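Local atomic coordinates of peptidoglycan D,D-transpeptidase PbpA (Mycobacterium tuberculosis, PDB entry 3UN7), a protein that is a penicillin-binding D,D-transpeptidase that probably cross-links the peptidoglycan of the cell wall and takes part in regulating cell length. Residues 112-126 against 445-459. Sequence-based numbering, arbitrary orientation.
Sequences RIQQAGWDAMQQGCY and LAAPIGRAVIEAALQ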
loop_
_atom_site.group_PDB
_atom_site.type_symbol
_atom_site.label_atom_id
_atom_site.label_comp_id
_atom_site.label_asym_id
_atom_site.label_seq_id
_atom_site.Cartn_x
_atom_site.Cartn_y
_atom_site.Cartn_z
ATOM N N ARG A 112 -10.186 3.773 12.972
ATOM C CA ARG A 112 -9.101 4.360 13.774
ATOM C C ARG A 112 -7.799 4.371 12.989
ATOM O O ARG A 112 -7.074 5.366 12.993
ATOM C CB ARG A 112 -8.895 3.588 15.078
ATOM C CG ARG A 112 -10.102 3.577 15.989
ATOM C CD ARG A 112 -9.788 2.928 17.329
ATOM N NE ARG A 112 -9.501 3.927 18.361
ATOM C CZ ARG A 112 -10.162 4.041 19.515
ATOM N NH1 ARG A 112 -11.152 3.203 19.815
ATOM N NH2 ARG A 112 -9.822 4.992 20.381
ATOM N N ILE A 113 -7.518 3.275 12.290
ATOM C CA ILE A 113 -6.278 3.176 11.530
ATOM C C ILE A 113 -6.344 4.072 10.284
ATOM O O ILE A 113 -5.438 4.856 10.039
ATOM C CB ILE A 113 -5.934 1.708 11.179
ATOM C CG1 ILE A 113 -5.941 0.857 12.461
ATOM C CG2 ILE A 113 -4.549 1.599 10.485
ATOM C CD1 ILE A 113 -5.695 -0.634 12.206
ATOM N N GLN A 114 -7.432 3.972 9.524
ATOM C CA GLN A 114 -7.635 4.813 8.337
ATOM C C GLN A 114 -7.491 6.310 8.684
ATOM O O GLN A 114 -6.801 7.050 7.978
ATOM C CB GLN A 114 -9.015 4.540 7.736
ATOM C CG GLN A 114 -9.290 5.306 6.447
ATOM C CD GLN A 114 -8.862 4.541 5.212
ATOM O OE1 GLN A 114 -8.371 3.425 5.313
ATOM N NE2 GLN A 114 -9.066 5.136 4.035
ATOM N N GLN A 115 -8.166 6.732 9.758
ATOM C CA GLN A 115 -8.145 8.117 10.220
ATOM C C GLN A 115 -6.743 8.551 10.635
ATOM O O GLN A 115 -6.319 9.644 10.271
ATOM C CB GLN A 115 -9.150 8.354 11.357
ATOM C CG GLN A 115 -9.433 9.845 11.666
ATOM C CD GLN A 115 -10.190 10.535 10.538
ATOM O OE1 GLN A 115 -11.212 10.030 10.080
ATOM N NE2 GLN A 115 -9.676 11.679 10.070
ATOM N N ALA A 116 -6.008 7.685 11.343
ATOM C CA ALA A 116 -4.625 7.999 11.716
ATOM C C ALA A 116 -3.719 8.156 10.500
ATOM O O ALA A 116 -2.899 9.058 10.452
ATOM C CB ALA A 116 -4.066 6.948 12.665
ATOM N N GLY A 117 -3.866 7.277 9.513
ATOM C CA GLY A 117 -3.055 7.375 8.299
ATOM C C GLY A 117 -3.359 8.669 7.572
ATOM O O GLY A 117 -2.447 9.414 7.196
ATOM N N TRP A 118 -4.652 8.925 7.370
ATOM C CA TRP A 118 -5.116 10.161 6.755
ATOM C C TRP A 118 -4.576 11.371 7.500
ATOM O O TRP A 118 -3.967 12.248 6.880
ATOM C CB TRP A 118 -6.652 10.243 6.711
ATOM C CG TRP A 118 -7.138 11.583 6.193
ATOM C CD1 TRP A 118 -7.649 12.616 6.931
ATOM C CD2 TRP A 118 -7.126 12.035 4.830
ATOM N NE1 TRP A 118 -7.970 13.673 6.108
ATOM C CE2 TRP A 118 -7.666 13.339 4.816
ATOM C CE3 TRP A 118 -6.716 11.463 3.622
ATOM C CZ2 TRP A 118 -7.801 14.084 3.638
ATOM C CZ3 TRP A 118 -6.858 12.207 2.446
ATOM C CH2 TRP A 118 -7.392 13.496 2.467
ATOM N N ASP A 119 -4.816 11.431 8.815
ATOM C CA ASP A 119 -4.400 12.594 9.600
ATOM C C ASP A 119 -2.895 12.792 9.485
ATOM O O ASP A 119 -2.422 13.918 9.298
ATOM C CB ASP A 119 -4.772 12.453 11.079
ATOM C CG ASP A 119 -6.267 12.559 11.338
ATOM O OD1 ASP A 119 -7.009 13.012 10.438
ATOM O OD2 ASP A 119 -6.690 12.200 12.468
ATOM N N ALA A 120 -2.137 11.703 9.614
ATOM C CA ALA A 120 -0.675 11.783 9.525
ATOM C C ALA A 120 -0.209 12.292 8.157
ATOM O O ALA A 120 0.710 13.106 8.077
ATOM C CB ALA A 120 -0.040 10.450 9.846
ATOM N N MET A 121 -0.859 11.830 7.090
ATOM C CA MET A 121 -0.555 12.300 5.739
ATOM C C MET A 121 -0.905 13.778 5.561
ATOM O O MET A 121 -0.199 14.510 4.860
ATOM C CB MET A 121 -1.288 11.451 4.689
ATOM C CG MET A 121 -0.685 10.056 4.469
ATOM S SD MET A 121 1.005 10.080 3.803
ATOM C CE MET A 121 0.667 10.433 2.086
ATOM N N GLN A 122 -1.986 14.232 6.197
ATOM C CA GLN A 122 -2.386 15.639 6.067
ATOM C C GLN A 122 -1.450 16.626 6.786
ATOM O O GLN A 122 -1.377 17.784 6.414
ATOM C CB GLN A 122 -3.846 15.838 6.518
ATOM C CG GLN A 122 -4.837 15.010 5.685
ATOM C CD GLN A 122 -4.453 14.994 4.223
ATOM O OE1 GLN A 122 -4.441 16.033 3.563
ATOM N NE2 GLN A 122 -4.090 13.819 3.715
ATOM N N GLN A 123 -0.735 16.142 7.795
ATOM C CA GLN A 123 0.133 16.984 8.625
ATOM C C GLN A 123 1.628 16.684 8.479
ATOM O O GLN A 123 2.471 17.418 9.008
ATOM C CB GLN A 123 -0.291 16.846 10.093
ATOM C CG GLN A 123 -1.710 17.347 10.342
ATOM C CD GLN A 123 -2.524 16.445 11.266
ATOM O OE1 GLN A 123 -2.144 16.215 12.424
ATOM N NE2 GLN A 123 -3.667 15.945 10.760
ATOM N N GLY A 124 1.955 15.627 7.742
ATOM C CA GLY A 124 3.293 15.046 7.765
ATOM C C GLY A 124 4.348 15.646 6.855
ATOM O O GLY A 124 5.501 15.231 6.899
ATOM N N CYS A 125 3.970 16.597 6.010
ATOM C CA CYS A 125 4.956 17.224 5.125
ATOM C C CYS A 125 5.013 18.744 5.343
ATOM O O CYS A 125 5.020 19.515 4.381
ATOM C CB CYS A 125 4.633 16.914 3.665
ATOM S SG CYS A 125 4.791 15.167 3.183
ATOM N N TYR A 126 5.046 19.162 6.608
ATOM C CA TYR A 126 4.929 20.578 6.963
ATOM C C TYR A 126 3.736 21.161 6.207
ATOM O O TYR A 126 3.808 22.238 5.607
ATOM C CB TYR A 126 6.237 21.321 6.653
ATOM C CG TYR A 126 7.461 20.547 7.095
ATOM C CD1 TYR A 126 8.340 19.995 6.159
ATOM C CD2 TYR A 126 7.722 20.334 8.453
ATOM C CE1 TYR A 126 9.457 19.271 6.559
ATOM C CE2 TYR A 126 8.842 19.605 8.864
ATOM C CZ TYR A 126 9.699 19.080 7.908
ATOM O OH TYR A 126 10.805 18.362 8.314
ATOM N N LEU A 445 10.745 11.422 6.723
ATOM C CA LEU A 445 9.386 11.979 6.795
ATOM C C LEU A 445 8.295 10.899 6.758
ATOM O O LEU A 445 7.231 11.064 7.355
ATOM C CB LEU A 445 9.156 12.953 5.635
ATOM C CG LEU A 445 8.515 14.314 5.910
ATOM C CD1 LEU A 445 9.106 14.978 7.148
ATOM C CD2 LEU A 445 8.662 15.223 4.695
ATOM N N ALA A 446 8.575 9.808 6.047
ATOM C CA ALA A 446 7.643 8.686 5.907
ATOM C C ALA A 446 7.527 7.877 7.194
ATOM O O ALA A 446 6.470 7.321 7.480
ATOM C CB ALA A 446 8.060 7.796 4.740
ATOM N N ALA A 447 8.607 7.840 7.983
ATOM C CA ALA A 447 8.683 6.974 9.170
ATOM C C ALA A 447 7.652 7.252 10.281
ATOM O O ALA A 447 6.985 6.316 10.738
ATOM C CB ALA A 447 10.112 6.969 9.745
ATOM N N PRO A 448 7.547 8.516 10.759
ATOM C CA PRO A 448 6.568 8.744 11.846
ATOM C C PRO A 448 5.102 8.574 11.409
ATOM O O PRO A 448 4.244 8.316 12.246
ATOM C CB PRO A 448 6.829 10.184 12.284
ATOM C CG PRO A 448 7.568 10.810 11.153
ATOM C CD PRO A 448 8.297 9.743 10.420
ATOM N N ILE A 449 4.832 8.736 10.118
ATOM C CA ILE A 449 3.502 8.436 9.552
ATOM C C ILE A 449 3.196 6.950 9.721
ATOM O O ILE A 449 2.093 6.577 10.128
ATOM C CB ILE A 449 3.406 8.850 8.058
ATOM C CG1 ILE A 449 3.539 10.372 7.927
ATOM C CG2 ILE A 449 2.069 8.364 7.437
ATOM C CD1 ILE A 449 3.785 10.914 6.521
ATOM N N GLY A 450 4.184 6.109 9.409
ATOM C CA GLY A 450 4.066 4.658 9.595
ATOM C C GLY A 450 3.859 4.282 11.051
ATOM O O GLY A 450 3.008 3.457 11.359
ATOM N N ARG A 451 4.623 4.906 11.946
ATOM C CA ARG A 451 4.525 4.629 13.370
ATOM C C ARG A 451 3.196 5.078 13.967
ATOM O O ARG A 451 2.655 4.374 14.814
ATOM C CB ARG A 451 5.716 5.207 14.142
ATOM C CG ARG A 451 7.045 4.630 13.685
ATOM C CD ARG A 451 8.181 4.976 14.640
ATOM N NE ARG A 451 9.429 4.520 14.051
ATOM C CZ ARG A 451 10.298 5.312 13.437
ATOM N NH1 ARG A 451 10.080 6.625 13.379
ATOM N NH2 ARG A 451 11.394 4.791 12.897
ATOM N N ALA A 452 2.657 6.218 13.513
ATOM C CA ALA A 452 1.317 6.662 13.973
ATOM C C ALA A 452 0.240 5.662 13.554
ATOM O O ALA A 452 -0.767 5.473 14.249
ATOM C CB ALA A 452 0.975 8.041 13.411
ATOM N N VAL A 453 0.437 5.051 12.388
ATOM C CA VAL A 453 -0.514 4.078 11.856
ATOM C C VAL A 453 -0.443 2.782 12.661
ATOM O O VAL A 453 -1.482 2.219 13.043
ATOM C CB VAL A 453 -0.294 3.837 10.339
ATOM C CG1 VAL A 453 -1.130 2.694 9.846
ATOM C CG2 VAL A 453 -0.646 5.092 9.567
ATOM N N ILE A 454 0.782 2.328 12.928
ATOM C CA ILE A 454 1.020 1.169 13.786
ATOM C C ILE A 454 0.458 1.389 15.196
ATOM O O ILE A 454 -0.198 0.505 15.753
ATOM C CB ILE A 454 2.529 0.805 13.842
ATOM C CG1 ILE A 454 2.982 0.312 12.471
ATOM C CG2 ILE A 454 2.782 -0.257 14.927
ATOM C CD1 ILE A 454 4.511 0.269 12.254
ATOM N N GLU A 455 0.703 2.572 15.755
ATOM C CA GLU A 455 0.210 2.903 17.095
ATOM C C GLU A 455 -1.308 2.766 17.131
ATOM O O GLU A 455 -1.849 2.149 18.047
ATOM C CB GLU A 455 0.631 4.313 17.506
ATOM C CG GLU A 455 0.252 4.691 18.948
ATOM C CD GLU A 455 0.972 5.942 19.436
ATOM O OE1 GLU A 455 2.006 6.324 18.823
ATOM O OE2 GLU A 455 0.514 6.537 20.446
ATOM N N ALA A 456 -1.976 3.317 16.117
ATOM C CA ALA A 456 -3.438 3.265 16.020
ATOM C C ALA A 456 -3.925 1.823 15.935
ATOM O O ALA A 456 -4.896 1.441 16.604
ATOM C CB ALA A 456 -3.918 4.064 14.822
ATOM N N ALA A 457 -3.235 1.020 15.131
ATOM C CA ALA A 457 -3.539 -0.411 14.988
ATOM C C ALA A 457 -3.417 -1.206 16.285
ATOM O O ALA A 457 -4.188 -2.132 16.524
ATOM C CB ALA A 457 -2.649 -1.034 13.902
ATOM N N LEU A 458 -2.444 -0.850 17.117
ATOM C CA LEU A 458 -2.132 -1.627 18.331
ATOM C C LEU A 458 -2.801 -1.120 19.605
ATOM O O LEU A 458 -2.731 -1.763 20.659
ATOM C CB LEU A 458 -0.612 -1.709 18.529
ATOM C CG LEU A 458 0.169 -2.378 17.392
ATOM C CD1 LEU A 458 1.655 -2.439 17.701
ATOM C CD2 LEU A 458 -0.385 -3.776 17.086
ATOM N N GLN A 459 -3.463 0.028 19.519
ATOM C CA GLN A 459 -4.134 0.602 20.689
ATOM C C GLN A 459 -5.195 -0.324 21.305
ATOM O O GLN A 459 -6.207 -0.648 20.673
ATOM C CB GLN A 459 -4.770 1.940 20.322
ATOM C CG GLN A 459 -3.822 3.109 20.424
ATOM C CD GLN A 459 -4.555 4.423 20.601
ATOM O OE1 GLN A 459 -5.753 4.540 20.287
ATOM N NE2 GLN A 459 -3.843 5.426 21.118
HETATM O O HOH W 1 6.225 13.129 8.796
#
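Leu445 meets Gly124 and Cys125 where two antiparallel helices, their segment axes 8.4 Å apart at 162°, lie on one face of the five-stranded antiparallel sheet of the transpeptidase domain, an arrangement like that of the first and last helices of the penicillin-binding protein and beta-lactamase fold. Leu445 CG comes to 3.3 Å from Gly124 O, and its CD2 branch turns to the sulfur of Cys125, which is disulfide-bonded to Cys129. One water donates to both Gly124 O and Leu445 O; no direct hydrogen bond joins the segments, and the remaining contacts are mainly between apolar side chains. Ile449 spans Ala120 and Met121: CG2 lies 3.8 Å from Ala120 CB, while CD1 reaches Met121 SD, the Ile449 and Met121 side chains crossing near a right angle above Val133 of the sheet. Ala452 adds its carbonyl O, 3.9 Å from Ala116 CB. At Val453 the branches divide the work. With CG1 anti to the backbone N (chi1 171°), CG2 is left to press on Gly117 CA at 3.6 Å, and CG1 meets Ile113 CG2. With no side chain at Gly117, its CA comes within 5.5 Å of Val453 CA. Ala456 CB then touches Ala116 CB at 3.6 Å. Finally, Ile113, extended at chi2 (176°), lays its CD1 methyl 3.5 Å from both CA and CB of Ala457.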